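Local coordinates for phosphoribosylaminoimidazole carboxylase, ATPase subunit (Thermotoga maritima, PDB 3AX6), which probably catalyses the ATP-dependent carboxylation of 5-aminoimidazole ribonucleotide with bicarbonate to N5-carboxyaminoimidazole ribonucleotide in purine biosynthesis, at residues A[183-188]-A[288-293]; A[132-137]-A[169-174]; A[314-319]-A[330-335]. One frame throughout, in Å; residues are numbered along the deposited sequence.

Overall arrangement
Along the chain the contacts come in the order 2, 1, 3, each closing before the next opens. Contact 2 lies in the four-stranded antiparallel sheet of the ATP-grasp domain, where it lines the adenine pocket. Strand 166-170 of contact 2 is followed in the chain by strand 174-184, which ends in contact 1. That strand belongs to the eight-stranded sheet whose strand 328-332, outermost within this chain, enters contact 3. The centres of contacts 1 and 3 are about 33 Å apart, and contact 2 lies about 37 and 39 Å from them. Contacts 1 and 3 both touch the second subunit of the homodimer, whereas contact 2 touches no other protein chain of the assembly and holds the adenine of ADP.

Contact 1. Residues A[183-188]-A[288-293]; sequences ARNEKG and LPLGST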
loop_
_atom_site.group_PDB
_atom_site.type_symbol
_atom_site.label_atom_id
_atom_site.label_comp_id
_atom_site.label_asym_id
_atom_site.label_seq_id
_atom_site.Cartn_x
_atom_site.Cartn_y
_atom_site.Cartn_z
ATOM N N ALA A 183 10.200 4.299 -15.799
ATOM C CA ALA A 183 8.883 4.389 -16.406
ATOM C C ALA A 183 8.852 5.517 -17.418
ATOM O O ALA A 183 9.568 6.515 -17.277
ATOM C CB ALA A 183 7.834 4.623 -15.336
ATOM N N ARG A 184 8.016 5.356 -18.437
ATOM C CA ARG A 184 7.888 6.364 -19.473
ATOM C C ARG A 184 6.447 6.455 -19.965
ATOM O O ARG A 184 5.759 5.437 -20.100
ATOM C CB ARG A 184 8.831 6.036 -20.642
ATOM C CG ARG A 184 8.788 7.028 -21.797
ATOM C CD ARG A 184 9.843 6.686 -22.853
ATOM N NE ARG A 184 9.829 7.587 -24.012
ATOM C CZ ARG A 184 8.870 7.615 -24.938
ATOM N NH1 ARG A 184 7.827 6.793 -24.856
ATOM N NH2 ARG A 184 8.962 8.456 -25.957
ATOM N N ASN A 185 6.023 7.693 -20.220
ATOM C CA ASN A 185 4.698 8.072 -20.732
ATOM C C ASN A 185 4.719 8.044 -22.242
ATOM O O ASN A 185 5.781 7.969 -22.849
ATOM C CB ASN A 185 4.380 9.523 -20.369
ATOM C CG ASN A 185 3.598 9.642 -19.121
ATOM O OD1 ASN A 185 3.322 10.747 -18.656
ATOM N ND2 ASN A 185 3.216 8.501 -18.555
ATOM N N GLU A 186 3.544 8.151 -22.849
ATOM C CA GLU A 186 3.479 8.209 -24.296
ATOM C C GLU A 186 3.885 9.641 -24.661
ATOM O O GLU A 186 4.396 9.895 -25.749
ATOM C CB GLU A 186 2.070 7.899 -24.800
ATOM C CG GLU A 186 2.018 7.656 -26.298
ATOM C CD GLU A 186 0.820 6.827 -26.716
ATOM O OE1 GLU A 186 0.743 6.437 -27.900
ATOM O OE2 GLU A 186 -0.049 6.560 -25.860
ATOM N N LYS A 187 3.669 10.565 -23.724
ATOM C CA LYS A 187 4.032 11.973 -23.905
ATOM C C LYS A 187 5.550 12.117 -23.920
ATOM O O LYS A 187 6.086 13.133 -24.363
ATOM C CB LYS A 187 3.470 12.829 -22.761
ATOM C CG LYS A 187 2.019 13.262 -22.911
ATOM C CD LYS A 187 1.543 14.000 -21.661
ATOM C CE LYS A 187 0.282 14.809 -21.921
ATOM N NZ LYS A 187 -0.817 13.986 -22.491
ATOM N N GLY A 188 6.242 11.104 -23.410
ATOM C CA GLY A 188 7.692 11.149 -23.388
ATOM C C GLY A 188 8.304 11.437 -22.029
ATOM O O GLY A 188 9.526 11.433 -21.890
ATOM N N LEU A 288 -0.490 9.681 -17.762
ATOM C CA LEU A 288 -0.704 10.676 -16.720
ATOM C C LEU A 288 0.674 11.102 -16.219
ATOM O O LEU A 288 1.668 10.411 -16.466
ATOM C CB LEU A 288 -1.483 10.060 -15.560
ATOM C CG LEU A 288 -2.912 9.601 -15.830
ATOM C CD1 LEU A 288 -3.388 8.690 -14.721
ATOM C CD2 LEU A 288 -3.801 10.825 -15.945
ATOM N N PRO A 289 0.759 12.256 -15.530
ATOM C CA PRO A 289 2.051 12.714 -15.015
ATOM C C PRO A 289 2.642 11.650 -14.088
ATOM O O PRO A 289 1.947 11.091 -13.231
ATOM C CB PRO A 289 1.687 13.999 -14.277
ATOM C CG PRO A 289 0.576 14.546 -15.118
ATOM C CD PRO A 289 -0.261 13.318 -15.414
ATOM N N LEU A 290 3.920 11.356 -14.280
ATOM C CA LEU A 290 4.600 10.340 -13.477
ATOM C C LEU A 290 4.895 10.823 -12.058
ATOM O O LEU A 290 5.074 12.016 -11.825
ATOM C CB LEU A 290 5.896 9.919 -14.181
ATOM C CG LEU A 290 5.815 8.774 -15.200
ATOM C CD1 LEU A 290 4.472 8.763 -15.887
ATOM C CD2 LEU A 290 6.955 8.894 -16.208
ATOM N N GLY A 291 4.937 9.886 -11.114
ATOM C CA GLY A 291 5.211 10.238 -9.734
ATOM C C GLY A 291 6.677 10.216 -9.335
ATOM O O GLY A 291 7.499 9.523 -9.940
ATOM N N SER A 292 6.999 10.980 -8.298
ATOM C CA SER A 292 8.363 11.066 -7.789
ATOM C C SER A 292 8.983 9.714 -7.447
ATOM O O SER A 292 8.326 8.858 -6.860
ATOM C CB SER A 292 8.395 11.939 -6.542
ATOM O OG SER A 292 9.564 11.670 -5.800
ATOM N N THR A 293 10.254 9.527 -7.793
ATOM C CA THR A 293 10.928 8.272 -7.487
ATOM C C THR A 293 11.911 8.434 -6.334
ATOM O O THR A 293 12.808 7.606 -6.170
ATOM C CB THR A 293 11.739 7.745 -8.684
ATOM O OG1 THR A 293 12.790 8.675 -8.981
ATOM C CG2 THR A 293 10.839 7.540 -9.910
#
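The side chains of Asn185 and Leu290 run past one another with opposite headings, the flat amide of one lying beside the branched end of the other. CG of Asn185 comes 3.5 Å from CD1 of Leu290. The same amide carbon is 3.4 Å from the carbonyl O of Leu288, which brings the polar end of Asn185 up to the backbone of 288-293. The amide is probably turned over in the model, so which of its two terminal atoms faces Leu288 O is doubtful. An alanine here would probably leave a gap beside CD1 of Leu290 and deprive Leu288 O of its amide neighbour. The other methyl of Leu290, CD2, turns to Ala183 and lies 3.7 Å from its carbonyl O, while CB of Ala183 stands 4.4 Å from that methyl.

The side chain of Arg184 starts out away from 288-293, and its NH1 donates to Gly237 O. Behind Asn185 the chain turns through Glu186 and Lys187, whose N-H groups are both taken up by OD1 of Asn287. Gln280 and Ala284 of helix 277-285 pack beside Leu290 and Asn185 respectively. Leu288 and Pro289 pack on Leu323 and Glu320 of the second subunit.

Residues 185-188 have the backbone angles of a type I turn, with a weak bond from Gly188 N to Asn185 O. This turn lies in the connection between strands 174-184 and 190-198, an antiparallel beta hairpin of the large sheet, and the contact seats it against the loop that runs from helix 277-285 to strand 299-305.

Contact 2. Residues A[132-137]-A[169-174]; sequences GFPVVQ and EEFVEI. With ADP (adenosine-5'-diphosphate), chain E.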
loop_
_atom_site.group_PDB
_atom_site.type_symbol
_atom_site.label_atom_id
_atom_site.label_comp_id
_atom_site.label_asym_id
_atom_site.label_seq_id
_atom_site.Cartn_x
_atom_site.Cartn_y
_atom_site.Cartn_z
ATOM N N GLY A 132 36.308 -18.269 -28.979
ATOM C CA GLY A 132 37.286 -18.677 -27.991
ATOM C C GLY A 132 36.671 -19.050 -26.657
ATOM O O GLY A 132 35.662 -18.482 -26.240
ATOM N N PHE A 133 37.287 -20.008 -25.978
ATOM C CA PHE A 133 36.801 -20.464 -24.685
ATOM C C PHE A 133 37.312 -19.583 -23.540
ATOM O O PHE A 133 38.470 -19.156 -23.535
ATOM C CB PHE A 133 37.226 -21.917 -24.448
ATOM C CG PHE A 133 36.749 -22.876 -25.506
ATOM C CD1 PHE A 133 37.620 -23.348 -26.483
ATOM C CD2 PHE A 133 35.424 -23.319 -25.520
ATOM C CE1 PHE A 133 37.184 -24.248 -27.456
ATOM C CE2 PHE A 133 34.978 -24.218 -26.489
ATOM C CZ PHE A 133 35.859 -24.683 -27.457
ATOM N N PRO A 134 36.450 -19.304 -22.548
ATOM C CA PRO A 134 35.068 -19.777 -22.488
ATOM C C PRO A 134 34.146 -18.797 -23.191
ATOM O O PRO A 134 34.510 -17.639 -23.408
ATOM C CB PRO A 134 34.799 -19.820 -20.997
ATOM C CG PRO A 134 35.507 -18.579 -20.535
ATOM C CD PRO A 134 36.834 -18.670 -21.275
ATOM N N VAL A 135 32.957 -19.265 -23.549
ATOM C CA VAL A 135 31.969 -18.415 -24.202
ATOM C C VAL A 135 30.587 -18.762 -23.646
ATOM O O VAL A 135 30.336 -19.896 -23.241
ATOM C CB VAL A 135 31.990 -18.588 -25.739
ATOM C CG1 VAL A 135 31.457 -19.949 -26.128
ATOM C CG2 VAL A 135 31.183 -17.485 -26.387
ATOM N N VAL A 136 29.698 -17.777 -23.610
ATOM C CA VAL A 136 28.361 -17.990 -23.075
ATOM C C VAL A 136 27.311 -18.186 -24.159
ATOM O O VAL A 136 27.200 -17.382 -25.085
ATOM C CB VAL A 136 27.933 -16.809 -22.189
ATOM C CG1 VAL A 136 26.630 -17.135 -21.478
ATOM C CG2 VAL A 136 29.021 -16.498 -21.190
ATOM N N GLN A 137 26.549 -19.268 -24.039
ATOM C CA GLN A 137 25.483 -19.574 -24.985
ATOM C C GLN A 137 24.129 -19.315 -24.315
ATOM O O GLN A 137 23.914 -19.674 -23.155
ATOM C CB GLN A 137 25.561 -21.038 -25.445
ATOM C CG GLN A 137 24.407 -21.433 -26.368
ATOM C CD GLN A 137 24.341 -22.921 -26.664
ATOM O OE1 GLN A 137 24.396 -23.751 -25.758
ATOM N NE2 GLN A 137 24.202 -23.262 -27.941
ATOM N N GLU A 169 27.645 -15.028 -26.721
ATOM C CA GLU A 169 28.121 -13.732 -26.267
ATOM C C GLU A 169 29.368 -13.935 -25.419
ATOM O O GLU A 169 29.557 -14.989 -24.802
ATOM C CB GLU A 169 27.034 -12.941 -25.518
ATOM C CG GLU A 169 26.560 -13.465 -24.183
ATOM C CD GLU A 169 25.506 -12.542 -23.568
ATOM O OE1 GLU A 169 24.493 -12.263 -24.242
ATOM O OE2 GLU A 169 25.685 -12.089 -22.416
ATOM N N GLU A 170 30.236 -12.932 -25.425
ATOM C CA GLU A 170 31.488 -13.005 -24.689
ATOM C C GLU A 170 31.261 -13.148 -23.195
ATOM O O GLU A 170 30.268 -12.650 -22.658
ATOM C CB GLU A 170 32.328 -11.759 -24.963
ATOM C CG GLU A 170 31.729 -10.477 -24.414
ATOM C CD GLU A 170 32.646 -9.291 -24.604
ATOM O OE1 GLU A 170 33.826 -9.397 -24.204
ATOM O OE2 GLU A 170 32.191 -8.259 -25.147
ATOM N N PHE A 171 32.188 -13.829 -22.531
ATOM C CA PHE A 171 32.098 -14.024 -21.095
ATOM C C PHE A 171 32.471 -12.724 -20.398
ATOM O O PHE A 171 33.541 -12.167 -20.637
ATOM C CB PHE A 171 33.045 -15.125 -20.626
ATOM C CG PHE A 171 32.908 -15.442 -19.171
ATOM C CD1 PHE A 171 31.867 -16.242 -18.718
ATOM C CD2 PHE A 171 33.787 -14.897 -18.243
ATOM C CE1 PHE A 171 31.699 -16.493 -17.354
ATOM C CE2 PHE A 171 33.631 -15.139 -16.880
ATOM C CZ PHE A 171 32.584 -15.939 -16.433
ATOM N N VAL A 172 31.582 -12.252 -19.532
ATOM C CA VAL A 172 31.789 -11.012 -18.796
ATOM C C VAL A 172 32.186 -11.273 -17.341
ATOM O O VAL A 172 31.554 -12.077 -16.651
ATOM C CB VAL A 172 30.488 -10.153 -18.818
ATOM C CG1 VAL A 172 30.590 -9.012 -17.820
ATOM C CG2 VAL A 172 30.237 -9.614 -20.226
ATOM N N GLU A 173 33.238 -10.604 -16.880
ATOM C CA GLU A 173 33.671 -10.754 -15.494
ATOM C C GLU A 173 32.860 -9.764 -14.675
ATOM O O GLU A 173 33.224 -8.592 -14.544
ATOM C CB GLU A 173 35.167 -10.468 -15.338
ATOM C CG GLU A 173 36.051 -11.347 -16.205
ATOM C CD GLU A 173 37.507 -11.348 -15.759
ATOM O OE1 GLU A 173 38.060 -10.256 -15.495
ATOM O OE2 GLU A 173 38.097 -12.448 -15.680
ATOM N N ILE A 174 31.751 -10.256 -14.136
ATOM C CA ILE A 174 30.831 -9.451 -13.345
ATOM C C ILE A 174 31.345 -9.113 -11.952
ATOM O O ILE A 174 31.792 -9.987 -11.218
ATOM C CB ILE A 174 29.461 -10.167 -13.222
ATOM C CG1 ILE A 174 28.879 -10.391 -14.618
ATOM C CG2 ILE A 174 28.488 -9.327 -12.394
ATOM C CD1 ILE A 174 27.636 -11.251 -14.629
HETATM P PB ADP E . 18.114 -15.685 -17.164
HETATM O O1B ADP E . 17.860 -14.402 -16.451
HETATM O O2B ADP E . 18.287 -16.869 -16.071
HETATM O O3B ADP E . 16.810 -16.007 -18.178
HETATM P PA ADP E . 20.594 -14.520 -17.659
HETATM O O1A ADP E . 20.964 -13.730 -18.858
HETATM O O2A ADP E . 20.076 -13.501 -16.509
HETATM O O3A ADP E . 19.460 -15.629 -18.109
HETATM O "O5'" ADP E . 21.909 -15.347 -17.170
HETATM C "C5'" ADP E . 21.790 -15.621 -15.765
HETATM C "C4'" ADP E . 23.135 -15.412 -15.059
HETATM O "O4'" ADP E . 24.241 -15.897 -15.887
HETATM C "C3'" ADP E . 23.406 -13.922 -14.791
HETATM O "O3'" ADP E . 22.817 -13.476 -13.559
HETATM C "C2'" ADP E . 24.931 -13.850 -14.804
HETATM O "O2'" ADP E . 25.473 -14.089 -13.504
HETATM C "C1'" ADP E . 25.335 -14.931 -15.826
HETATM N N9 ADP E . 25.630 -14.346 -17.151
HETATM C C8 ADP E . 24.727 -13.946 -18.107
HETATM N N7 ADP E . 25.343 -13.472 -19.147
HETATM C C5 ADP E . 26.676 -13.533 -18.942
HETATM C C6 ADP E . 27.829 -13.172 -19.693
HETATM N N6 ADP E . 27.699 -12.616 -20.945
HETATM N N1 ADP E . 29.052 -13.383 -19.158
HETATM C C2 ADP E . 29.201 -13.920 -17.943
HETATM N N3 ADP E . 28.145 -14.271 -17.204
HETATM C C4 ADP E . 26.882 -14.097 -17.657
HETATM O O HOH W 1 34.042 -15.106 -24.360
#
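Val136 and Glu169 form the tight part of this contact, an antiparallel hydrogen-bonded pair. Val136 N donates to Glu169 O at 3.0 Å, with a C=O...N angle of 171°, and Glu169 N returns a bond of 2.9 Å to Val136 O. Both side chains leave the sheet on the same face, where the adenine of ADP lies. CG2 of Val136, anti to its carbonyl carbon, lies 3.7 Å from ADP N1 and also abuts the edge of the Phe171 ring, 3.8 Å from CD1. That ring presents a face to adenine C2.

Here strand 166-170 runs into the hinge-like linker of the ATP-grasp fold, whose backbone bonds the adenine edge: ADP N6 donates to Glu170 O, and Val172 N donates to ADP N1 at 2.8 Å. N6 also donates to OE2 of Glu169, an oxygen that forms a salt bridge with Lys138.

Toward solvent the pairing opens out. On the N-terminal side of Val135 the backbones draw apart, and a water bridges them, donating to Pro134 O at 2.7 Å and accepting from Phe171 N. Exposed Pro134, preceded by a cis peptide bond, touches Phe171 loosely, its CG 4.2 Å from CB.

Contact 3. Residues A[314-319]-A[330-335]; sequences PALIGL and LHFYGK
The backbone N of Lys335 donates to Tyr333 O at 2.9 Å, closing an inverse gamma turn centred on Gly334, and Lys335 then lies against Pro314. Its carbonyl O comes 3.3 Å from CG of the proline ring, while its side chain leads away to donate from NZ to Lys343 O.

Everything else across the contact is apolar, and no hydrogen bond joins the two segments. Phe332 occupies the middle. Its first side-chain bond points toward strand 314-317, and CG stands anti to the backbone N (chi1 -177°). CB of Pro314 meets the ring at its edge, in plane, 3.6 Å from CZ. Leu316, heading the other way, passes alongside and touches the ring with both methyls. Its CD1 lies over one face, near the rim and 4.2 Å above the plane, whereas CD2 approaches obliquely to 4.0 Å from Phe332 CD1.

Leu330 fills the other end. Its end meets that of Leu316 tip to tip, Leu330 CD2 lying 4.0 Å from Leu316 CD1. The same CD2 receives Leu319 CD1 at 3.8 Å, the two side chains crossing at about a right angle. One methyl of Leu330 thus serves two leucines, one on the strand and one on the helix that begins just after Gly318, its N-cap residue.

Strands 314-317 and 330-332 run nearly antiparallel (163°), but 11.2 Å separates their axes, so they meet through side chains and not as sheet partners. Met23 of the second subunit packs on Leu316 and Leu330, Lys22 of that subunit donates to Leu330 O, and Phe332 is backbone-bonded to the same subunit, which puts the pair at the dimer interface. Strand 314-317 pairs with 369-372 and is followed by helix 319-323; strand 328-332, outermost in the large sheet within this chain, pairs with 343-350.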
loop_
_atom_site.group_PDB
_atom_site.type_symbol
_atom_site.label_atom_id
_atom_site.label_comp_id
_atom_site.label_asym_id
_atom_site.label_seq_id
_atom_site.Cartn_x
_atom_site.Cartn_y
_atom_site.Cartn_z
ATOM N N PRO A 314 -0.188 -23.066 3.148
ATOM C CA PRO A 314 0.931 -22.262 3.641
ATOM C C PRO A 314 0.842 -22.011 5.138
ATOM O O PRO A 314 -0.250 -21.902 5.692
ATOM C CB PRO A 314 0.803 -20.960 2.849
ATOM C CG PRO A 314 0.009 -21.350 1.631
ATOM C CD PRO A 314 -1.004 -22.285 2.206
ATOM N N ALA A 315 2.000 -21.922 5.780
ATOM C CA ALA A 315 2.092 -21.656 7.211
ATOM C C ALA A 315 3.425 -20.949 7.465
ATOM O O ALA A 315 4.466 -21.356 6.938
ATOM C CB ALA A 315 2.019 -22.955 7.995
ATOM N N LEU A 316 3.393 -19.890 8.266
ATOM C CA LEU A 316 4.594 -19.123 8.557
ATOM C C LEU A 316 5.254 -19.446 9.890
ATOM O O LEU A 316 4.583 -19.768 10.870
ATOM C CB LEU A 316 4.266 -17.635 8.528
ATOM C CG LEU A 316 3.908 -17.024 7.181
ATOM C CD1 LEU A 316 3.242 -15.674 7.403
ATOM C CD2 LEU A 316 5.166 -16.879 6.339
ATOM N N ILE A 317 6.580 -19.364 9.915
ATOM C CA ILE A 317 7.327 -19.584 11.140
ATOM C C ILE A 317 8.331 -18.447 11.282
ATOM O O ILE A 317 8.914 -17.996 10.301
ATOM C CB ILE A 317 8.094 -20.938 11.160
ATOM C CG1 ILE A 317 9.281 -20.895 10.199
ATOM C CG2 ILE A 317 7.148 -22.084 10.824
ATOM C CD1 ILE A 317 10.133 -22.145 10.249
ATOM N N GLY A 318 8.508 -17.983 12.515
ATOM C CA GLY A 318 9.442 -16.908 12.790
ATOM C C GLY A 318 8.847 -15.512 12.725
ATOM O O GLY A 318 9.572 -14.530 12.856
ATOM N N LEU A 319 7.533 -15.409 12.544
ATOM C CA LEU A 319 6.904 -14.101 12.443
ATOM C C LEU A 319 7.211 -13.184 13.618
ATOM O O LEU A 319 7.676 -12.068 13.413
ATOM C CB LEU A 319 5.385 -14.229 12.278
ATOM C CG LEU A 319 4.687 -12.898 11.956
ATOM C CD1 LEU A 319 5.292 -12.304 10.698
ATOM C CD2 LEU A 319 3.191 -13.100 11.777
ATOM N N LEU A 330 6.398 -7.431 6.485
ATOM C CA LEU A 330 6.138 -8.617 5.691
ATOM C C LEU A 330 5.071 -8.461 4.616
ATOM O O LEU A 330 4.039 -7.829 4.831
ATOM C CB LEU A 330 5.754 -9.766 6.616
ATOM C CG LEU A 330 5.144 -10.985 5.932
ATOM C CD1 LEU A 330 6.155 -11.602 4.972
ATOM C CD2 LEU A 330 4.715 -11.989 6.989
ATOM N N HIS A 331 5.328 -9.055 3.457
ATOM C CA HIS A 331 4.393 -9.013 2.343
ATOM C C HIS A 331 4.164 -10.441 1.841
ATOM O O HIS A 331 4.789 -10.886 0.888
ATOM C CB HIS A 331 4.949 -8.152 1.212
ATOM C CG HIS A 331 3.914 -7.720 0.225
ATOM N ND1 HIS A 331 2.859 -8.527 -0.146
ATOM C CD2 HIS A 331 3.786 -6.578 -0.494
ATOM C CE1 HIS A 331 2.128 -7.903 -1.051
ATOM N NE2 HIS A 331 2.668 -6.719 -1.280
ATOM N N PHE A 332 3.260 -11.151 2.500
ATOM C CA PHE A 332 2.930 -12.530 2.156
ATOM C C PHE A 332 1.821 -12.532 1.102
ATOM O O PHE A 332 0.748 -11.980 1.334
ATOM C CB PHE A 332 2.460 -13.246 3.423
ATOM C CG PHE A 332 2.141 -14.695 3.234
ATOM C CD1 PHE A 332 3.152 -15.637 3.161
ATOM C CD2 PHE A 332 0.819 -15.121 3.172
ATOM C CE1 PHE A 332 2.857 -16.991 3.038
ATOM C CE2 PHE A 332 0.508 -16.470 3.048
ATOM C CZ PHE A 332 1.531 -17.410 2.983
ATOM N N TYR A 333 2.083 -13.128 -0.060
ATOM C CA TYR A 333 1.071 -13.182 -1.109
ATOM C C TYR A 333 0.121 -14.314 -0.714
ATOM O O TYR A 333 0.560 -15.350 -0.213
ATOM C CB TYR A 333 1.690 -13.489 -2.478
ATOM C CG TYR A 333 2.987 -12.770 -2.796
ATOM C CD1 TYR A 333 3.185 -11.434 -2.440
ATOM C CD2 TYR A 333 4.013 -13.424 -3.482
ATOM C CE1 TYR A 333 4.377 -10.766 -2.757
ATOM C CE2 TYR A 333 5.211 -12.764 -3.810
ATOM C CZ TYR A 333 5.385 -11.438 -3.440
ATOM O OH TYR A 333 6.569 -10.796 -3.737
ATOM N N GLY A 334 -1.171 -14.126 -0.941
ATOM C CA GLY A 334 -2.124 -15.154 -0.568
ATOM C C GLY A 334 -2.246 -16.322 -1.530
ATOM O O GLY A 334 -3.296 -16.513 -2.142
ATOM N N LYS A 335 -1.188 -17.113 -1.676
ATOM C CA LYS A 335 -1.261 -18.257 -2.574
ATOM C C LYS A 335 -1.924 -19.426 -1.860
ATOM O O LYS A 335 -1.616 -19.727 -0.704
ATOM C CB LYS A 335 0.135 -18.619 -3.105
ATOM C CG LYS A 335 0.636 -17.572 -4.103
ATOM C CD LYS A 335 1.947 -17.916 -4.781
ATOM C CE LYS A 335 2.234 -16.889 -5.871
ATOM N NZ LYS A 335 3.564 -17.037 -6.519
#